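Local coordinates for HydG protein (PDB 4RTB) that probably acts as a radical SAM lyase with a [4Fe-4S] cluster, making carbon monoxide and cyanide in the maturation of FeFe-hydrogenase, at residues I96-P101 and P389-A394. Numbering follows the deposited sequence.
Sequences IVLFAP and PSFCTA
Leu-98 and Ser-390, which lose 61 and 56 Å² of surface to the opposite segment, are joined by a backbone hydrogen bond from Leu-98 N to Ser-390 O of 3.1 Å, nearly straight at 169°. One rung back, Ser-390 N donates to Ile-96 O at 3.0 Å in a more bent bond. Ser-390 thus bonds on both sides, to Ile-96 and Leu-98, as expected for parallel strands, and it pairs with Val-97 at a CA-CA distance of 4.7 Å. Ile-96 O also takes a bond from Ser-390 OG at 3.1 Å; this hydroxyl sits above the carbonyl plane, 72° out of it and off the lone pairs, on the same face as the less tilted amide nitrogen. Two donors of one residue thus converge on a single oxygen, and Pro-389 CA adds a CH...O contact to it. An alanine here would keep the amide bond but would probably leave Ile-96 O without the hydroxyl, held across this pair by the amide N-H and the CH...O contact. The apolar part is carried by Leu-98, whose CB lies 3.9 Å from Phe-391 CE2, meeting the ring obliquely. With CG anti to the carbonyl carbon (chi1 -56°), the leucine also sends CD1 to Pro-389 CB, 4.4 Å away. Past Ser-390 the pairing ends, and the chain turns off into a loop. This buried contact makes strand 388-390 a short parallel partner of strand 95-105, which also pairs with strands 343-345 and 148-153 in the parallel sheet that forms the barrel of this radical SAM enzyme. Helix 419-432 packs against strand 388-390, with Phe-426 on Pro-389 and Ala-422 and Ser-425 on Ser-390, while its Tyr-429 meets the Phe-391 ring.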
loop_
_atom_site.group_PDB
_atom_site.type_symbol
_atom_site.label_atom_id
_atom_site.label_comp_id
_atom_site.label_asym_id
_atom_site.label_seq_id
_atom_site.Cartn_x
_atom_site.Cartn_y
_atom_site.Cartn_z
ATOM N N ILE A 96 5.571 -1.903 -11.760
ATOM C CA ILE A 96 5.262 -2.259 -10.382
ATOM C C ILE A 96 6.408 -1.815 -9.471
ATOM O O ILE A 96 7.573 -2.144 -9.707
ATOM C CB ILE A 96 5.001 -3.775 -10.231
ATOM C CG1 ILE A 96 4.812 -4.147 -8.759
ATOM C CG2 ILE A 96 6.120 -4.592 -10.878
ATOM C CD1 ILE A 96 3.528 -3.617 -8.163
ATOM N N VAL A 97 6.076 -1.042 -8.442
ATOM C CA VAL A 97 7.092 -0.489 -7.557
ATOM C C VAL A 97 7.329 -1.406 -6.365
ATOM O O VAL A 97 6.381 -1.890 -5.745
ATOM C CB VAL A 97 6.698 0.910 -7.063
ATOM C CG1 VAL A 97 7.835 1.529 -6.271
ATOM C CG2 VAL A 97 6.323 1.794 -8.241
ATOM N N LEU A 98 8.597 -1.648 -6.050
ATOM C CA LEU A 98 8.947 -2.553 -4.964
ATOM C C LEU A 98 9.565 -1.818 -3.775
ATOM O O LEU A 98 10.387 -0.909 -3.940
ATOM C CB LEU A 98 9.907 -3.637 -5.460
ATOM C CG LEU A 98 9.441 -4.486 -6.645
ATOM C CD1 LEU A 98 10.364 -5.681 -6.830
ATOM C CD2 LEU A 98 7.995 -4.937 -6.480
ATOM N N PHE A 99 9.153 -2.219 -2.577
ATOM C CA PHE A 99 9.707 -1.673 -1.348
ATOM C C PHE A 99 9.815 -2.766 -0.295
ATOM O O PHE A 99 9.198 -3.826 -0.417
ATOM C CB PHE A 99 8.845 -0.522 -0.825
ATOM C CG PHE A 99 7.538 -0.965 -0.229
ATOM C CD1 PHE A 99 6.445 -1.221 -1.041
ATOM C CD2 PHE A 99 7.397 -1.116 1.145
ATOM C CE1 PHE A 99 5.238 -1.630 -0.496
ATOM C CE2 PHE A 99 6.195 -1.523 1.692
ATOM C CZ PHE A 99 5.115 -1.780 0.872
ATOM N N ALA A 100 10.600 -2.497 0.742
ATOM C CA ALA A 100 10.739 -3.420 1.859
ATOM C C ALA A 100 10.401 -2.721 3.171
ATOM O O ALA A 100 10.882 -1.616 3.439
ATOM C CB ALA A 100 12.143 -3.994 1.905
ATOM N N PRO A 101 9.553 -3.357 3.989
ATOM C CA PRO A 101 9.189 -2.806 5.296
ATOM C C PRO A 101 10.261 -3.071 6.343
ATOM O O PRO A 101 10.718 -4.203 6.493
ATOM C CB PRO A 101 7.893 -3.544 5.637
ATOM C CG PRO A 101 8.013 -4.844 4.926
ATOM C CD PRO A 101 8.795 -4.580 3.671
ATOM N N PRO A 389 9.734 -3.936 -12.928
ATOM C CA PRO A 389 10.058 -3.666 -11.524
ATOM C C PRO A 389 10.782 -2.337 -11.380
ATOM O O PRO A 389 11.664 -2.038 -12.186
ATOM C CB PRO A 389 10.976 -4.832 -11.137
ATOM C CG PRO A 389 10.816 -5.851 -12.229
ATOM C CD PRO A 389 10.517 -5.063 -13.460
ATOM N N SER A 390 10.420 -1.554 -10.369
ATOM C CA SER A 390 11.011 -0.235 -10.196
ATOM C C SER A 390 11.404 0.030 -8.750
ATOM O O SER A 390 10.925 -0.630 -7.827
ATOM C CB SER A 390 10.047 0.845 -10.678
ATOM O OG SER A 390 8.865 0.259 -11.186
ATOM N N PHE A 391 12.291 1.002 -8.575
ATOM C CA PHE A 391 12.812 1.365 -7.267
ATOM C C PHE A 391 13.081 2.868 -7.248
ATOM O O PHE A 391 14.213 3.292 -7.007
ATOM C CB PHE A 391 14.102 0.590 -6.957
ATOM C CG PHE A 391 14.044 -0.876 -7.306
ATOM C CD1 PHE A 391 14.427 -1.321 -8.562
ATOM C CD2 PHE A 391 13.626 -1.808 -6.371
ATOM C CE1 PHE A 391 14.381 -2.667 -8.885
ATOM C CE2 PHE A 391 13.580 -3.156 -6.686
ATOM C CZ PHE A 391 13.958 -3.586 -7.946
ATOM N N CYS A 392 12.048 3.670 -7.504
ATOM C CA CYS A 392 12.244 5.094 -7.784
ATOM C C CYS A 392 11.351 6.051 -6.994
ATOM O O CYS A 392 11.839 7.066 -6.471
ATOM C CB CYS A 392 12.027 5.354 -9.274
ATOM S SG CYS A 392 10.369 4.926 -9.864
ATOM N N THR A 393 10.061 5.710 -6.917
ATOM C CA THR A 393 8.991 6.621 -6.477
ATOM C C THR A 393 8.812 7.787 -7.450
ATOM O O THR A 393 9.162 7.674 -8.637
ATOM C CB THR A 393 9.224 7.198 -5.051
ATOM N N ALA A 394 8.260 8.891 -6.937
ATOM C CA ALA A 394 7.858 10.038 -7.754
ATOM C C ALA A 394 6.974 9.607 -8.924
ATOM O O ALA A 394 7.116 10.120 -10.039
ATOM C CB ALA A 394 9.083 10.791 -8.268
#